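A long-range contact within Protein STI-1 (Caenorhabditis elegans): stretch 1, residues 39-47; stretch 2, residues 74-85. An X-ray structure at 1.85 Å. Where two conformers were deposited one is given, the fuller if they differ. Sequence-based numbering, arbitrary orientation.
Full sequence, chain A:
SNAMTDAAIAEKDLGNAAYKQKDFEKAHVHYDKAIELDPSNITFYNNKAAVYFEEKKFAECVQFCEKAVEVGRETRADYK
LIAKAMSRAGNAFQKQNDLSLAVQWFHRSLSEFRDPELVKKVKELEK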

# COMPACT_ATOMS: atom_id res chain seq x y z
N PRO A 39 4.18 -1.56 -14.40
CA PRO A 39 3.15 -0.83 -13.67
C PRO A 39 1.91 -1.64 -13.28
O PRO A 39 1.05 -1.13 -12.59
CB PRO A 39 2.76 0.28 -14.66
CG PRO A 39 3.04 -0.30 -15.98
CD PRO A 39 4.23 -1.21 -15.81
N SER A 40 1.83 -2.91 -13.65
CA SER A 40 0.69 -3.76 -13.37
C SER A 40 0.82 -4.56 -12.08
O SER A 40 -0.06 -5.34 -11.75
CB SER A 40 0.51 -4.75 -14.53
OG SER A 40 1.46 -5.83 -14.50
N ASN A 41 1.93 -4.39 -11.37
CA ASN A 41 2.20 -5.18 -10.14
C ASN A 41 1.87 -4.39 -8.86
O ASN A 41 2.57 -3.43 -8.44
CB ASN A 41 3.62 -5.69 -10.16
CG ASN A 41 3.93 -6.65 -9.02
OD1 ASN A 41 3.24 -6.69 -8.03
ND2 ASN A 41 5.01 -7.46 -9.19
N ILE A 42 0.78 -4.80 -8.22
CA ILE A 42 0.30 -4.16 -6.98
C ILE A 42 1.38 -4.03 -5.90
O ILE A 42 1.40 -3.03 -5.18
CB ILE A 42 -0.92 -4.93 -6.40
CG1 ILE A 42 -1.65 -4.08 -5.31
CG2 ILE A 42 -0.52 -6.28 -5.74
CD1 ILE A 42 -2.99 -4.69 -4.85
N THR A 43 2.25 -5.01 -5.77
CA THR A 43 3.25 -5.03 -4.70
C THR A 43 4.06 -3.71 -4.69
O THR A 43 4.38 -3.20 -3.63
CB THR A 43 4.26 -6.16 -4.92
OG1 THR A 43 3.56 -7.40 -4.97
CG2 THR A 43 5.29 -6.22 -3.80
N PHE A 44 4.31 -3.14 -5.86
CA PHE A 44 5.20 -1.94 -5.90
C PHE A 44 4.50 -0.73 -5.29
O PHE A 44 5.15 0.15 -4.68
CB PHE A 44 5.66 -1.62 -7.32
CG PHE A 44 6.27 -2.77 -8.07
CD1 PHE A 44 6.89 -3.85 -7.41
CD2 PHE A 44 6.20 -2.80 -9.46
CE1 PHE A 44 7.41 -4.91 -8.13
CE2 PHE A 44 6.72 -3.83 -10.17
CZ PHE A 44 7.30 -4.91 -9.52
N TYR A 45 3.19 -0.65 -5.54
CA TYR A 45 2.34 0.44 -5.03
C TYR A 45 2.14 0.35 -3.53
O TYR A 45 2.35 1.37 -2.80
CB TYR A 45 1.03 0.51 -5.78
CG TYR A 45 1.20 0.69 -7.24
CD1 TYR A 45 1.35 1.96 -7.81
CD2 TYR A 45 1.18 -0.37 -8.10
CE1 TYR A 45 1.47 2.14 -9.17
CE2 TYR A 45 1.30 -0.19 -9.46
CZ TYR A 45 1.45 1.08 -9.99
OH TYR A 45 1.59 1.25 -11.33
N ASN A 46 2.00 -0.87 -3.03
CA ASN A 46 1.92 -1.08 -1.62
C ASN A 46 3.27 -0.79 -0.98
O ASN A 46 3.29 -0.22 0.10
CB ASN A 46 1.47 -2.50 -1.21
CG ASN A 46 -0.04 -2.76 -1.40
OD1 ASN A 46 -0.84 -1.84 -1.38
ND2 ASN A 46 -0.43 -4.06 -1.57
N ASN A 47 4.39 -1.20 -1.61
CA ASN A 47 5.70 -0.97 -0.97
C ASN A 47 6.00 0.53 -0.94
O ASN A 47 6.46 1.04 0.04
CB ASN A 47 6.81 -1.72 -1.70
CG ASN A 47 6.81 -3.21 -1.44
OD1 ASN A 47 7.76 -3.88 -1.80
ND2 ASN A 47 5.79 -3.74 -0.83
N GLU A 74 -7.82 -3.94 -11.59
CA GLU A 74 -7.69 -4.01 -13.06
C GLU A 74 -7.02 -5.31 -13.43
O GLU A 74 -7.41 -5.98 -14.40
CB GLU A 74 -6.84 -2.86 -13.60
CG GLU A 74 -7.54 -1.54 -13.59
CD GLU A 74 -6.63 -0.31 -13.82
OE1 GLU A 74 -5.42 -0.36 -13.50
OE2 GLU A 74 -7.17 0.72 -14.30
N THR A 75 -6.03 -5.72 -12.62
CA THR A 75 -5.19 -6.85 -12.94
C THR A 75 -5.67 -8.14 -12.27
O THR A 75 -5.04 -9.21 -12.43
CB THR A 75 -3.73 -6.60 -12.51
OG1 THR A 75 -3.64 -6.50 -11.08
CG2 THR A 75 -3.16 -5.29 -13.17
N ARG A 76 -6.77 -8.07 -11.52
CA ARG A 76 -7.31 -9.21 -10.80
C ARG A 76 -6.28 -9.77 -9.86
O ARG A 76 -6.16 -10.99 -9.71
CB ARG A 76 -7.75 -10.30 -11.75
CG ARG A 76 -8.66 -9.81 -12.90
CD ARG A 76 -10.07 -9.52 -12.45
NE ARG A 76 -10.64 -10.58 -11.60
CZ ARG A 76 -11.44 -11.57 -12.02
NH1 ARG A 76 -11.89 -12.47 -11.14
NH2 ARG A 76 -11.82 -11.65 -13.29
N ALA A 77 -5.54 -8.89 -9.21
CA ALA A 77 -4.58 -9.33 -8.18
C ALA A 77 -5.28 -9.97 -6.94
O ALA A 77 -6.49 -9.89 -6.72
CB ALA A 77 -3.69 -8.14 -7.71
N ASP A 78 -4.46 -10.59 -6.10
CA ASP A 78 -4.95 -11.25 -4.93
C ASP A 78 -5.72 -10.20 -4.11
O ASP A 78 -5.17 -9.14 -3.73
CB ASP A 78 -3.78 -11.84 -4.14
CG ASP A 78 -4.20 -12.52 -2.87
OD1 ASP A 78 -5.39 -12.40 -2.47
OD2 ASP A 78 -3.31 -13.18 -2.29
N TYR A 79 -7.01 -10.45 -3.92
CA TYR A 79 -7.88 -9.51 -3.20
C TYR A 79 -7.37 -9.21 -1.78
O TYR A 79 -7.69 -8.15 -1.24
CB TYR A 79 -9.33 -10.04 -3.19
CG TYR A 79 -9.53 -11.23 -2.28
CD1 TYR A 79 -9.92 -11.06 -0.98
CD2 TYR A 79 -9.30 -12.55 -2.73
CE1 TYR A 79 -10.10 -12.16 -0.14
CE2 TYR A 79 -9.47 -13.66 -1.90
CZ TYR A 79 -9.90 -13.46 -0.60
OH TYR A 79 -10.05 -14.53 0.26
N LYS A 80 -6.62 -10.13 -1.17
CA LYS A 80 -6.04 -9.91 0.17
C LYS A 80 -5.04 -8.75 0.20
O LYS A 80 -4.93 -8.04 1.18
CB LYS A 80 -5.49 -11.20 0.80
CG LYS A 80 -6.59 -12.26 0.95
CD LYS A 80 -6.23 -13.66 1.42
CE LYS A 80 -5.29 -14.48 0.49
NZ LYS A 80 -5.69 -14.59 -0.97
N LEU A 81 -4.34 -8.55 -0.91
CA LEU A 81 -3.34 -7.46 -1.06
C LEU A 81 -4.04 -6.15 -1.35
O LEU A 81 -3.57 -5.07 -1.01
CB LEU A 81 -2.37 -7.82 -2.22
CG LEU A 81 -1.70 -9.18 -2.09
CD1 LEU A 81 -0.84 -9.34 -3.34
CD2 LEU A 81 -0.92 -9.24 -0.77
N ILE A 82 -5.21 -6.22 -2.00
CA ILE A 82 -6.07 -5.04 -2.10
C ILE A 82 -6.64 -4.65 -0.70
O ILE A 82 -6.62 -3.46 -0.34
CB ILE A 82 -7.23 -5.27 -3.12
CG1 ILE A 82 -6.66 -5.55 -4.52
CG2 ILE A 82 -8.19 -4.10 -3.05
CD1 ILE A 82 -7.75 -5.98 -5.57
N ALA A 83 -7.06 -5.62 0.12
CA ALA A 83 -7.47 -5.34 1.51
C ALA A 83 -6.37 -4.66 2.31
O ALA A 83 -6.66 -3.72 3.09
CB ALA A 83 -7.90 -6.63 2.21
N LYS A 84 -5.14 -5.15 2.19
CA LYS A 84 -3.98 -4.54 2.87
C LYS A 84 -3.81 -3.08 2.47
O LYS A 84 -3.57 -2.28 3.36
CB LYS A 84 -2.71 -5.26 2.57
CG LYS A 84 -1.49 -4.68 3.30
CD LYS A 84 -0.28 -5.64 3.24
CE LYS A 84 0.29 -5.78 1.81
NZ LYS A 84 1.34 -6.84 1.72
N ALA A 85 -3.99 -2.74 1.19
CA ALA A 85 -3.86 -1.37 0.75
C ALA A 85 -4.90 -0.53 1.45
O ALA A 85 -4.62 0.60 1.86
CB ALA A 85 -4.02 -1.21 -0.78
O HOH W 1 -1.16 -6.76 -9.48
O HOH W 2 1.64 -6.42 -1.52

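The one direct hydrogen bond between the two stretches is a weak one, and it ends on a carbonyl that is already in use: Asn-46 ND2 donates to Leu-81 O at 3.3 Å, while the same oxygen accepts the helical bond from Ala-85 N at 3.2 Å. A side-chain amide thus reaches across to the backbone of the neighboring helix without displacing the bond that holds that helix together. The amide nitrogen also donates to water 2, 3.1 Å from Asn-46 ND2, and this water in turn accepts a weak bond from Lys-84 NZ at 3.3 Å. The other end of the amide faces a methyl group, with Asn-46 OD1 3.3 Å from Ala-85 CB. The backbones are close here, with Asn-46 CA and Ala-85 CA 6.3 Å apart.

The helices formed by residues 42-47 and 79-85 run in nearly the same direction, their axes inclined by 18° and approaching to 10.5 Å. Each begins with a side-chain cap. Asn-41 OD1 accepts from Thr-43 N at 3.0 Å, and Asp-78 OD1 accepts from Lys-80 N at 2.9 Å, so that in both cases a backbone amide near the helix start, which lacks a partner in the preceding turn, is satisfied. Asp-78 OD1 also forms a salt bridge with Lys-80 NZ at 2.7 Å, well away from the contact.

One helical turn before Asn-46, Ile-42 supplies the apolar center of the contact. Its CA-to-CB bond points toward the second stretch. Ile-42 CG2 packs against Leu-81 CD1 at 3.9 Å and Ala-77 CB at 4.2 Å, and Ile-42 CD1 reaches Ile-82 CG1 at 3.8 Å while also lying 4.1 Å from Leu-81 CB. The CA-to-CB bond of Ile-82 points away from stretch 1, yet its side chain still offers a surface to the isoleucine. These aliphatic groups are held by dispersion and by the exclusion of solvent, without directional bonds.

Ahead of the helices, the contact changes character. Ser-40 O lies 3.4 Å from Thr-75 CG2, a van der Waals contact, and the polar link is made through solvent. Water 1 donates to Ser-40 O at 2.9 Å and to Thr-75 OG1 at 3.0 Å, and accepts from Ile-42 N at 3.0 Å. It therefore ties the threonine hydroxyl to two backbone groups of stretch 1 and gives a partner to an amide at the start of its helix. In all, 355 Å² of surface is buried, summed over both sides.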